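Local coordinates for protein putative ABC transporter subunit, substrate-binding component (Rhodopseudomonas palustris, PDB 4EVQ) that binds 4-hydroxybenzoate, probably as the solute-binding component of an ABC transporter that takes up lignin-derived aromatic acids, at residues A[207-215]-A[233-241]. Residues are numbered along the deposited sequence; the frame is centred on the assembly and turned at random.
With PHB (p-hydroxybenzoic acid), chain H.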
ATOM      1  N   PRO A 207       9.596 -23.252 -13.419  1.00 12.48           N
ATOM      2  CA  PRO A 207      10.387 -22.051 -13.176  1.00 12.98           C
ATOM      3  C   PRO A 207      11.341 -22.215 -11.988  1.00 13.90           C
ATOM      4  O   PRO A 207      11.198 -23.159 -11.204  1.00 14.85           O
ATOM      5  CB  PRO A 207       9.297 -21.008 -12.855  1.00 11.79           C
ATOM      6  CG  PRO A 207       8.265 -21.796 -12.118  1.00 12.93           C
ATOM      7  CD  PRO A 207       8.219 -23.120 -12.892  1.00 12.32           C
ATOM      8  N   ASP A 208      12.294 -21.298 -11.847  1.00 13.23           N
ATOM      9  CA  ASP A 208      13.108 -21.278 -10.650  1.00 13.86           C
ATOM     10  C   ASP A 208      12.606 -20.342  -9.555  1.00 13.21           C
ATOM     11  O   ASP A 208      13.164 -20.293  -8.462  1.00 14.49           O
ATOM     12  CB  ASP A 208      14.594 -21.026 -10.954  1.00 16.31           C
ATOM     13  CG  ASP A 208      14.906 -19.648 -11.510  1.00 16.66           C
ATOM     14  OD1 ASP A 208      14.045 -18.747 -11.549  1.00 16.89           O
ATOM     15  OD2 ASP A 208      16.071 -19.400 -11.903  1.00 19.35           O
ATOM     16  N   CYS A 209      11.478 -19.687  -9.840  1.00 12.10           N
ATOM     17  CA  CYS A 209      10.811 -18.858  -8.826  1.00 11.84           C
ATOM     18  C   CYS A 209       9.416 -18.505  -9.321  1.00 11.17           C
ATOM     19  O   CYS A 209       9.106 -18.530 -10.502  1.00 11.61           O
ATOM     20  CB  CYS A 209      11.606 -17.553  -8.575  1.00 13.13           C
ATOM     21  SG  CYS A 209      11.891 -16.535 -10.050  1.00 14.07           S
ATOM     22  N   VAL A 210       8.606 -18.080  -8.353  1.00 10.41           N
ATOM     23  CA  VAL A 210       7.268 -17.551  -8.588  1.00  8.27           C
ATOM     24  C   VAL A 210       7.194 -16.170  -7.946  1.00  8.67           C
ATOM     25  O   VAL A 210       7.644 -15.981  -6.811  1.00  9.82           O
ATOM     26  CB  VAL A 210       6.197 -18.473  -8.011  1.00  9.21           C
ATOM     27  CG1 VAL A 210       4.821 -17.819  -8.098  1.00 10.51           C
ATOM     28  CG2 VAL A 210       6.189 -19.810  -8.750  1.00 10.86           C
ATOM     29  N   TYR A 211       6.648 -15.234  -8.709  1.00  8.78           N
ATOM     30  CA  TYR A 211       6.331 -13.889  -8.224  1.00  8.52           C
ATOM     31  C   TYR A 211       4.816 -13.776  -8.125  1.00  7.47           C
ATOM     32  O   TYR A 211       4.132 -13.931  -9.126  1.00  7.93           O
ATOM     33  CB  TYR A 211       6.850 -12.846  -9.206  1.00  8.81           C
ATOM     34  CG  TYR A 211       6.477 -11.397  -8.939  1.00  8.64           C
ATOM     35  CD1 TYR A 211       7.228 -10.629  -8.083  1.00  9.80           C
ATOM     36  CD2 TYR A 211       5.422 -10.789  -9.591  1.00  8.77           C
ATOM     37  CE1 TYR A 211       6.915  -9.301  -7.879  1.00  8.85           C
ATOM     38  CE2 TYR A 211       5.093  -9.456  -9.384  1.00  8.50           C
ATOM     39  CZ  TYR A 211       5.858  -8.729  -8.557  1.00  9.06           C
ATOM     40  OH  TYR A 211       5.588  -7.370  -8.369  1.00 10.15           O
ATOM     41  N   ALA A 212       4.303 -13.486  -6.924  1.00  7.28           N
ATOM     42  CA  ALA A 212       2.863 -13.410  -6.704  1.00  7.56           C
ATOM     43  C   ALA A 212       2.485 -12.117  -6.011  1.00  7.80           C
ATOM     44  O   ALA A 212       3.127 -11.690  -5.060  1.00  8.05           O
ATOM     45  CB  ALA A 212       2.387 -14.596  -5.865  1.00  9.12           C
ATOM     46  N   PHE A 213       1.390 -11.557  -6.491  1.00  7.25           N
ATOM     47  CA  PHE A 213       0.724 -10.477  -5.767  1.00  6.93           C
ATOM     48  C   PHE A 213      -0.686 -10.913  -5.413  1.00  6.67           C
ATOM     49  O   PHE A 213      -1.544 -11.109  -6.308  1.00  7.33           O
ATOM     50  CB  PHE A 213       0.679  -9.112  -6.479  1.00  7.21           C
ATOM     51  CG  PHE A 213      -0.335  -8.151  -5.831  1.00  7.50           C
ATOM     52  CD1 PHE A 213      -0.137  -7.709  -4.552  1.00  7.06           C
ATOM     53  CD2 PHE A 213      -1.512  -7.796  -6.473  1.00  8.01           C
ATOM     54  CE1 PHE A 213      -1.081  -6.920  -3.904  1.00  7.82           C
ATOM     55  CE2 PHE A 213      -2.481  -7.012  -5.806  1.00  8.94           C
ATOM     56  CZ  PHE A 213      -2.242  -6.588  -4.525  1.00  8.97           C
ATOM     57  N   PHE A 214      -0.899 -11.067  -4.115  1.00  6.98           N
ATOM     58  CA  PHE A 214      -2.239 -11.205  -3.501  1.00  7.09           C
ATOM     59  C   PHE A 214      -2.106 -10.459  -2.178  1.00  6.81           C
ATOM     60  O   PHE A 214      -0.999 -10.128  -1.725  1.00  8.28           O
ATOM     61  CB  PHE A 214      -2.608 -12.673  -3.245  1.00  7.86           C
ATOM     62  CG  PHE A 214      -2.757 -13.457  -4.493  1.00  8.08           C
ATOM     63  CD1 PHE A 214      -3.853 -13.316  -5.294  1.00  7.94           C
ATOM     64  CD2 PHE A 214      -1.748 -14.309  -4.918  1.00  8.51           C
ATOM     65  CE1 PHE A 214      -3.964 -13.946  -6.494  1.00  8.16           C
ATOM     66  CE2 PHE A 214      -1.837 -14.939  -6.105  1.00  8.96           C
ATOM     67  CZ  PHE A 214      -2.930 -14.786  -6.914  1.00  8.44           C
ATOM     68  N   SER A 215      -3.229 -10.158  -1.537  1.00  7.72           N
ATOM     69  CA  SER A 215      -3.205  -9.467  -0.268  1.00  7.80           C
ATOM     70  C   SER A 215      -4.499  -9.786   0.485  1.00  9.53           C
ATOM     71  O   SER A 215      -5.503 -10.077  -0.137  1.00 10.47           O
ATOM     72  CB  SER A 215      -3.057  -7.954  -0.574  1.00 11.73           C
ATOM     73  OG  SER A 215      -2.998  -7.172   0.565  1.00 17.24           O
ATOM     74  N   ILE A 233       9.886 -24.760  -5.295  1.00 14.78           N
ATOM     75  CA  ILE A 233      10.186 -23.531  -6.033  1.00 13.21           C
ATOM     76  C   ILE A 233       9.979 -22.317  -5.081  1.00 13.20           C
ATOM     77  O   ILE A 233       8.939 -22.211  -4.433  1.00 13.32           O
ATOM     78  CB  ILE A 233       9.218 -23.348  -7.257  1.00 13.43           C
ATOM     79  CG1 ILE A 233       9.385 -24.482  -8.257  1.00 14.36           C
ATOM     80  CG2 ILE A 233       9.455 -21.994  -7.952  1.00 13.36           C
ATOM     81  CD1 ILE A 233       8.178 -24.611  -9.234  1.00 16.82           C
ATOM     82  N   PRO A 234      10.953 -21.435  -4.979  1.00 13.03           N
ATOM     83  CA  PRO A 234      10.799 -20.323  -4.019  1.00 13.63           C
ATOM     84  C   PRO A 234       9.784 -19.299  -4.478  1.00 10.95           C
ATOM     85  O   PRO A 234       9.712 -18.909  -5.624  1.00 11.71           O
ATOM     86  CB  PRO A 234      12.164 -19.686  -3.988  1.00 14.83           C
ATOM     87  CG  PRO A 234      12.816 -20.055  -5.246  1.00 16.01           C
ATOM     88  CD  PRO A 234      12.283 -21.425  -5.617  1.00 14.83           C
ATOM     89  N   LEU A 235       8.987 -18.899  -3.490  1.00 10.91           N
ATOM     90  CA  LEU A 235       7.938 -17.876  -3.634  1.00  9.46           C
ATOM     91  C   LEU A 235       8.456 -16.525  -3.196  1.00  9.24           C
ATOM     92  O   LEU A 235       9.012 -16.357  -2.109  1.00 10.75           O
ATOM     93  CB  LEU A 235       6.733 -18.319  -2.837  1.00  9.52           C
ATOM     94  CG  LEU A 235       5.520 -17.344  -2.847  1.00  9.25           C
ATOM     95  CD1 LEU A 235       5.026 -17.166  -4.280  1.00 10.03           C
ATOM     96  CD2 LEU A 235       4.417 -17.884  -1.993  1.00  9.98           C
ATOM     97  N   TRP A 236       8.187 -15.569  -4.060  1.00  9.52           N
ATOM     98  CA  TRP A 236       8.497 -14.163  -3.868  1.00  8.68           C
ATOM     99  C   TRP A 236       7.283 -13.297  -4.182  1.00  8.36           C
ATOM    100  O   TRP A 236       6.403 -13.693  -4.907  1.00  8.51           O
ATOM    101  CB  TRP A 236       9.566 -13.758  -4.872  1.00 11.51           C
ATOM    102  CG  TRP A 236      10.980 -14.171  -4.588  1.00 11.71           C
ATOM    103  CD1 TRP A 236      11.518 -15.423  -4.703  1.00 13.21           C
ATOM    104  CD2 TRP A 236      12.025 -13.314  -4.160  1.00 12.21           C
ATOM    105  NE1 TRP A 236      12.859 -15.387  -4.363  1.00 13.97           N
ATOM    106  CE2 TRP A 236      13.194 -14.108  -4.027  1.00 13.44           C
ATOM    107  CE3 TRP A 236      12.093 -11.957  -3.869  1.00 13.06           C
ATOM    108  CZ2 TRP A 236      14.405 -13.574  -3.636  1.00 14.69           C
ATOM    109  CZ3 TRP A 236      13.313 -11.436  -3.463  1.00 13.67           C
ATOM    110  CH2 TRP A 236      14.457 -12.240  -3.388  1.00 13.49           C
ATOM    111  N   GLY A 237       7.279 -12.082  -3.641  1.00  8.64           N
ATOM    112  CA  GLY A 237       6.299 -11.094  -4.070  1.00  8.53           C
ATOM    113  C   GLY A 237       6.585  -9.769  -3.430  1.00  7.23           C
ATOM    114  O   GLY A 237       7.436  -9.646  -2.577  1.00  7.85           O
ATOM    115  N   PRO A 238       5.845  -8.749  -3.852  1.00  7.21           N
ATOM    116  CA  PRO A 238       5.790  -7.548  -3.019  1.00  6.94           C
ATOM    117  C   PRO A 238       5.262  -7.915  -1.646  1.00  7.16           C
ATOM    118  O   PRO A 238       4.533  -8.867  -1.494  1.00  7.88           O
ATOM    119  CB  PRO A 238       4.816  -6.650  -3.785  1.00  8.93           C
ATOM    120  CG  PRO A 238       3.838  -7.652  -4.422  1.00 10.24           C
ATOM    121  CD  PRO A 238       4.731  -8.830  -4.809  1.00  8.25           C
ATOM    122  N   GLY A 239       5.605  -7.159  -0.620  1.00  7.43           N
ATOM    123  CA  GLY A 239       5.305  -7.555   0.732  1.00  7.91           C
ATOM    124  C   GLY A 239       3.864  -7.618   1.158  1.00  7.31           C
ATOM    125  O   GLY A 239       3.584  -8.157   2.223  1.00  7.91           O
ATOM    126  N   PHE A 240       2.981  -7.102   0.325  1.00  6.93           N
ATOM    127  CA  PHE A 240       1.552  -7.285   0.541  1.00  6.08           C
ATOM    128  C   PHE A 240       1.180  -8.760   0.601  1.00  7.57           C
ATOM    129  O   PHE A 240       0.155  -9.118   1.177  1.00  9.03           O
ATOM    130  CB  PHE A 240       0.734  -6.575  -0.543  1.00  6.34           C
ATOM    131  CG  PHE A 240       1.265  -5.231  -0.892  1.00  6.39           C
ATOM    132  CD1 PHE A 240       1.251  -4.224   0.048  1.00  6.40           C
ATOM    133  CD2 PHE A 240       1.866  -5.003  -2.118  1.00  7.02           C
ATOM    134  CE1 PHE A 240       1.810  -3.002  -0.248  1.00  7.62           C
ATOM    135  CE2 PHE A 240       2.460  -3.762  -2.390  1.00  7.42           C
ATOM    136  CZ  PHE A 240       2.432  -2.787  -1.460  1.00  8.00           C
ATOM    137  N   LEU A 241       1.988  -9.613  -0.034  1.00  7.12           N
ATOM    138  CA  LEU A 241       1.709 -11.057  -0.092  1.00  6.72           C
ATOM    139  C   LEU A 241       1.735 -11.650   1.306  1.00  7.72           C
ATOM    140  O   LEU A 241       1.031 -12.610   1.546  1.00 10.70           O
ATOM    141  CB  LEU A 241       2.787 -11.697  -0.957  1.00  8.34           C
ATOM    142  CG  LEU A 241       2.686 -13.205  -1.142  1.00  9.31           C
ATOM    143  CD1 LEU A 241       1.400 -13.593  -1.846  1.00 11.04           C
ATOM    144  CD2 LEU A 241       3.914 -13.724  -1.907  1.00 11.29           C
TER
HETATM  145  C1' PHB H 406      -4.180  -1.980  -4.929  1.00  6.09           C
HETATM  146  O1' PHB H 406      -5.237  -2.331  -5.501  1.00  6.61           O
HETATM  147  O2' PHB H 406      -3.519  -0.924  -5.278  1.00  7.16           O
HETATM  148  C1  PHB H 406      -3.611  -2.743  -3.799  1.00  5.93           C
HETATM  149  C2  PHB H 406      -4.450  -3.546  -3.026  1.00  6.44           C
HETATM  150  C3  PHB H 406      -3.920  -4.279  -1.976  1.00  6.91           C
HETATM  151  C4  PHB H 406      -2.590  -4.222  -1.719  1.00  6.92           C
HETATM  152  C5  PHB H 406      -1.742  -3.415  -2.456  1.00  6.17           C
HETATM  153  C6  PHB H 406      -2.272  -2.699  -3.487  1.00  6.48           C
HETATM  154  O4  PHB H 406      -2.056  -4.930  -0.706  1.00 13.73           O
HETATM  155  O   HOH W   1      -1.897  -8.261   2.459  0.50 13.59           O
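Ile233 reaches across to segment 207-215, its CG2 meeting the start of strand 209-213 and its longer arm the loop before it. CG2, set anti to the backbone N by a chi1 of -62°, lies 3.5 Å from Cys209 CA and also touches Val210 CG2, while the longer arm carries CD1 to 4.0 Å from Pro207 CD, the two side chains crossing at about a right angle. Val210 is the second large contributor. Its CG1 packs 3.9 Å from Leu235 CD1, and the leucine methyl also touches Ala212 CB, so one leucine tip serves two residues of the parallel partner. Between these side chains the backbones pair regularly: Val210 N donates to Pro234 O, Val210 O takes the N-H of Trp236 at 2.8 Å, and Ala212 N bonds to Trp236 O. The pairing stops at Pro238, which has no N-H to offer; its CD sits 3.3 Å from Ala212 O, a buried carbonyl left without a hydrogen-bond partner.

Beyond this point Phe213, Ser215 and Phe240 help line the ligand pocket. Phe240 CB approaches the edge of the Phe213 ring, 3.8 Å from CE1, and the 4-hydroxybenzoate ring points its C5 edge at the centre of one face of the Phe240 ring, edge-to-face. The ligand's phenol O4 donates to Ser215 OG at 2.7 Å.

The two strands and helix 217-228 form a beta-alpha-beta unit of the periplasmic binding protein fold. That helix packs against Val210, Ala212 and Leu235, helix 135-148 touches Cys209 and Trp236 on the other face, and strands 153-159 and 257-260 continue the sheet.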